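Local coordinates for protein prolyl oligopeptidase (Galerina marginata, PDB 5N4B) that cleaves peptide bonds after proline and macrocyclises the trimmed precursor peptide during biosynthesis of the amanitin toxins, at residues L58-L63 with N708-A713; A653-V658 with W716-R721. The protein carries 1 engineered substitution. One frame throughout, in Å; residues are numbered along the deposited sequence.

Contact 1 (L58-L63 with N708-A713)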
# COMPACT_ATOMS: atom_id res chain seq x y z
N LEU A 58 17.54 21.09 13.07
CA LEU A 58 17.45 20.67 14.47
C LEU A 58 17.38 19.16 14.59
O LEU A 58 18.03 18.56 15.46
CB LEU A 58 16.24 21.31 15.16
CG LEU A 58 16.03 21.07 16.64
CD1 LEU A 58 17.10 21.78 17.43
CD2 LEU A 58 14.68 21.58 17.04
N ALA A 59 16.55 18.53 13.77
CA ALA A 59 16.42 17.09 13.87
C ALA A 59 17.75 16.42 13.55
O ALA A 59 18.18 15.50 14.25
CB ALA A 59 15.35 16.58 12.92
N GLN A 60 18.41 16.87 12.46
CA GLN A 60 19.68 16.24 12.10
C GLN A 60 20.75 16.51 13.15
O GLN A 60 21.55 15.62 13.45
CB GLN A 60 20.18 16.73 10.75
CG GLN A 60 21.45 16.00 10.28
CD GLN A 60 21.19 14.55 10.12
OE1 GLN A 60 20.34 14.14 9.31
NE2 GLN A 60 21.86 13.74 10.91
N SER A 61 20.76 17.71 13.74
CA SER A 61 21.71 18.00 14.81
C SER A 61 21.50 17.03 15.98
O SER A 61 22.46 16.59 16.63
CB SER A 61 21.60 19.45 15.25
OG SER A 61 22.41 19.69 16.39
N TYR A 62 20.25 16.73 16.32
CA TYR A 62 19.98 15.79 17.41
C TYR A 62 20.48 14.40 17.05
O TYR A 62 21.18 13.76 17.85
CB TYR A 62 18.49 15.74 17.74
CG TYR A 62 18.19 14.92 18.95
CD1 TYR A 62 18.43 15.44 20.18
CD2 TYR A 62 17.68 13.65 18.88
CE1 TYR A 62 18.20 14.74 21.32
CE2 TYR A 62 17.48 12.91 20.06
CZ TYR A 62 17.75 13.48 21.26
OH TYR A 62 17.52 12.79 22.46
N LEU A 63 20.12 13.92 15.87
CA LEU A 63 20.56 12.60 15.43
C LEU A 63 22.09 12.49 15.38
O LEU A 63 22.63 11.41 15.65
CB LEU A 63 19.91 12.29 14.07
CG LEU A 63 18.36 12.20 14.11
CD1 LEU A 63 17.83 12.27 12.68
CD2 LEU A 63 17.88 10.98 14.84
N ASN A 708 16.76 5.23 1.66
CA ASN A 708 15.88 4.41 2.50
C ASN A 708 16.65 3.81 3.66
O ASN A 708 16.19 3.82 4.81
CB ASN A 708 15.18 3.35 1.66
CG ASN A 708 14.00 3.91 0.88
OD1 ASN A 708 13.40 4.91 1.28
ND2 ASN A 708 13.64 3.26 -0.22
N VAL A 709 17.87 3.32 3.41
CA VAL A 709 18.68 2.74 4.50
C VAL A 709 19.05 3.79 5.52
O VAL A 709 18.95 3.56 6.75
CB VAL A 709 19.92 2.04 3.91
CG1 VAL A 709 20.93 1.72 5.02
CG2 VAL A 709 19.51 0.78 3.14
N LYS A 710 19.47 4.96 5.05
CA LYS A 710 19.85 6.04 5.95
C LYS A 710 18.67 6.46 6.79
O LYS A 710 18.79 6.63 8.01
CB LYS A 710 20.39 7.20 5.11
CG LYS A 710 21.08 8.29 5.92
CD LYS A 710 20.14 9.38 6.44
CE LYS A 710 20.93 10.50 7.15
NZ LYS A 710 20.01 11.52 7.73
N ASP A 711 17.50 6.60 6.17
CA ASP A 711 16.31 7.00 6.90
C ASP A 711 15.88 5.93 7.90
O ASP A 711 15.46 6.27 9.01
CB ASP A 711 15.16 7.30 5.95
CG ASP A 711 15.34 8.64 5.21
OD1 ASP A 711 16.17 9.49 5.61
OD2 ASP A 711 14.68 8.75 4.13
N ALA A 712 16.02 4.64 7.56
CA ALA A 712 15.70 3.59 8.51
C ALA A 712 16.62 3.65 9.72
O ALA A 712 16.18 3.50 10.87
CB ALA A 712 15.78 2.22 7.82
N ALA A 713 17.91 3.87 9.50
CA ALA A 713 18.83 3.96 10.62
C ALA A 713 18.49 5.14 11.53
O ALA A 713 18.57 5.03 12.75
CB ALA A 713 20.26 4.06 10.10
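Gln60 and Lys710 reach across between helix 705-722, of the alpha/beta-hydrolase domain of this prolyl oligopeptidase, and helix 46-64, from the N-terminal part of the chain, which lies beside it. The polar link between the segments is one hydrogen bond, Lys710 NZ donating to Gln60 OE1 at 3.1 Å. The two side chains come from opposite directions, and each needs its length: both leave the backbone with CG anti to N (chi1 -175° in Gln60), and the bend at chi2 turns each chain toward the other although neither CB points at the other helix.

An aspartate of the same helix holds each end as well. Lys710 NZ also forms a salt bridge with Asp714 OD2, one turn further on, while Gln60 NE2 hydrogen-bonds to Asp64 OD1, which would fix which way round the amide lies.

Apolar packing goes to residues outside the two segments: Leu63 lies against Phe718, also on helix 705-722, and against Ile69 of helix 68-80. Little surface is buried between the segments themselves, consistent with a surface contact. The Lys710 ammonium approaches Gln60 OE1 at a C=O...N angle of 134°, tilted 19° from the carbonyl plane.

Contact 2 (A653-V658 with W716-R721); sequences ATLITV and WGFIAR
Strand 653-659 of the central alpha/beta-hydrolase sheet is covered here by the C-terminal helix 705-722, through Phe718. The short segments run nearly antiparallel, at 173°, with their axes 9.2 Å apart. Within the two segments, Phe718 is the only helix residue that touches the strand. Its CG lies anti to the backbone N (chi1 177°), which carries the ring out from the helix to the strand.

Leu655 supplies the main partner. Its CB sits over the centre of one ring face, a CH-pi contact 3.7 Å from the centroid of the Phe718 ring and 14° off the normal, and its CD2 branch reaches back to within 4.0 Å of Phe718 CB. Further along, the outer end of the ring meets the backbone: Thr654 N lies in the ring plane, at the edge, 3.7 Å from Phe718 CZ. Ala653 CB approaches Phe718 CZ obliquely at 3.8 Å.

Beyond the strand segment, Phe718 also touches Pro687, and Leu655 packs on Leu689 of the adjoining strand 688-693. No hydrogen bond joins the two segments. Between them the join therefore rests on van der Waals and CH-pi contact among buried groups, with one aromatic ring spanning the gap between the two backbones.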
# COMPACT_ATOMS: atom_id res chain seq x y z
N ALA A 653 9.34 11.05 23.31
CA ALA A 653 10.23 11.43 22.22
C ALA A 653 9.56 11.10 20.89
O ALA A 653 9.12 9.97 20.69
CB ALA A 653 11.55 10.66 22.30
N THR A 654 9.50 12.09 19.99
CA THR A 654 8.75 11.99 18.76
C THR A 654 9.62 12.48 17.62
O THR A 654 10.20 13.57 17.69
CB THR A 654 7.46 12.82 18.86
OG1 THR A 654 6.60 12.27 19.87
CG2 THR A 654 6.69 12.78 17.57
N LEU A 655 9.69 11.68 16.56
CA LEU A 655 10.40 12.01 15.33
C LEU A 655 9.39 11.84 14.21
O LEU A 655 9.00 10.72 13.86
CB LEU A 655 11.60 11.13 15.08
CG LEU A 655 12.32 11.41 13.75
CD1 LEU A 655 12.94 12.80 13.75
CD2 LEU A 655 13.40 10.40 13.49
N ILE A 656 8.87 12.94 13.71
CA ILE A 656 7.90 12.94 12.61
C ILE A 656 8.68 12.97 11.31
O ILE A 656 9.72 13.64 11.24
CB ILE A 656 6.97 14.16 12.75
CG1 ILE A 656 6.32 14.19 14.14
CG2 ILE A 656 5.95 14.18 11.64
CD1 ILE A 656 5.18 15.13 14.31
N THR A 657 8.24 12.26 10.32
CA THR A 657 8.94 12.27 9.03
C THR A 657 7.94 12.51 7.92
O THR A 657 6.84 11.94 7.93
CB THR A 657 9.81 11.01 8.77
OG1 THR A 657 8.98 9.88 8.54
CG2 THR A 657 10.69 10.68 10.00
N VAL A 658 8.30 13.38 6.97
CA VAL A 658 7.49 13.64 5.81
C VAL A 658 8.36 13.81 4.58
O VAL A 658 9.55 14.10 4.67
CB VAL A 658 6.54 14.87 5.94
CG1 VAL A 658 5.57 14.71 7.11
CG2 VAL A 658 7.36 16.15 6.04
N TRP A 716 15.05 4.06 13.50
CA TRP A 716 15.20 3.02 14.51
C TRP A 716 16.26 3.41 15.53
O TRP A 716 16.15 3.06 16.71
CB TRP A 716 15.50 1.66 13.86
CG TRP A 716 14.42 1.19 12.94
CD1 TRP A 716 14.54 0.86 11.61
CD2 TRP A 716 13.03 1.01 13.27
NE1 TRP A 716 13.32 0.49 11.11
CE2 TRP A 716 12.37 0.59 12.09
CE3 TRP A 716 12.29 1.17 14.44
CZ2 TRP A 716 11.01 0.32 12.05
CZ3 TRP A 716 10.93 0.90 14.39
CH2 TRP A 716 10.30 0.48 13.22
N GLY A 717 17.27 4.16 15.12
CA GLY A 717 18.24 4.68 16.08
C GLY A 717 17.64 5.69 17.03
O GLY A 717 17.94 5.70 18.24
N PHE A 718 16.77 6.54 16.51
CA PHE A 718 16.05 7.49 17.35
C PHE A 718 15.24 6.75 18.40
O PHE A 718 15.26 7.09 19.58
CB PHE A 718 15.18 8.40 16.51
CG PHE A 718 14.34 9.38 17.31
CD1 PHE A 718 14.87 10.61 17.62
CD2 PHE A 718 13.08 9.06 17.72
CE1 PHE A 718 14.16 11.55 18.37
CE2 PHE A 718 12.34 9.98 18.47
CZ PHE A 718 12.88 11.21 18.78
N ILE A 719 14.50 5.75 17.96
CA ILE A 719 13.70 4.97 18.87
C ILE A 719 14.59 4.30 19.91
O ILE A 719 14.30 4.32 21.11
CB ILE A 719 12.84 3.95 18.11
CG1 ILE A 719 11.67 4.65 17.41
CG2 ILE A 719 12.32 2.88 19.07
CD1 ILE A 719 10.95 3.80 16.42
N ALA A 720 15.69 3.67 19.47
CA ALA A 720 16.54 2.95 20.41
C ALA A 720 17.09 3.87 21.49
O ALA A 720 17.05 3.54 22.69
CB ALA A 720 17.70 2.26 19.69
N ARG A 721 17.57 5.04 21.10
CA ARG A 721 18.10 5.98 22.09
C ARG A 721 16.99 6.48 23.01
O ARG A 721 17.19 6.56 24.23
CB ARG A 721 18.80 7.15 21.40
CG ARG A 721 19.22 8.18 22.41
CD ARG A 721 20.43 8.96 22.02
NE ARG A 721 21.61 8.12 22.05
CZ ARG A 721 22.84 8.61 22.00
NH1 ARG A 721 23.89 7.79 21.99
NH2 ARG A 721 23.00 9.92 21.94

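Overall arrangement
After two short strands the chain forms helix 46-64, then the beta-propeller and most of the hydrolase domain, before helix 705-722 comes back to helix 46-64; contact 1 thus closes a loop of 644 residues. Contact 2 closes a much shorter one, of 57 residues, between strand 653-659 and the same C-terminal helix. The segments alternate along the sequence, so the two loops cross. Their centres lie 8 Å apart, and they meet directly where Tyr62 CE2 comes within 4.0 Å of Phe718 CE1. The pair illustrates how one terminal helix can join an N-terminal segment to the central sheet of the catalytic domain, away from the active site.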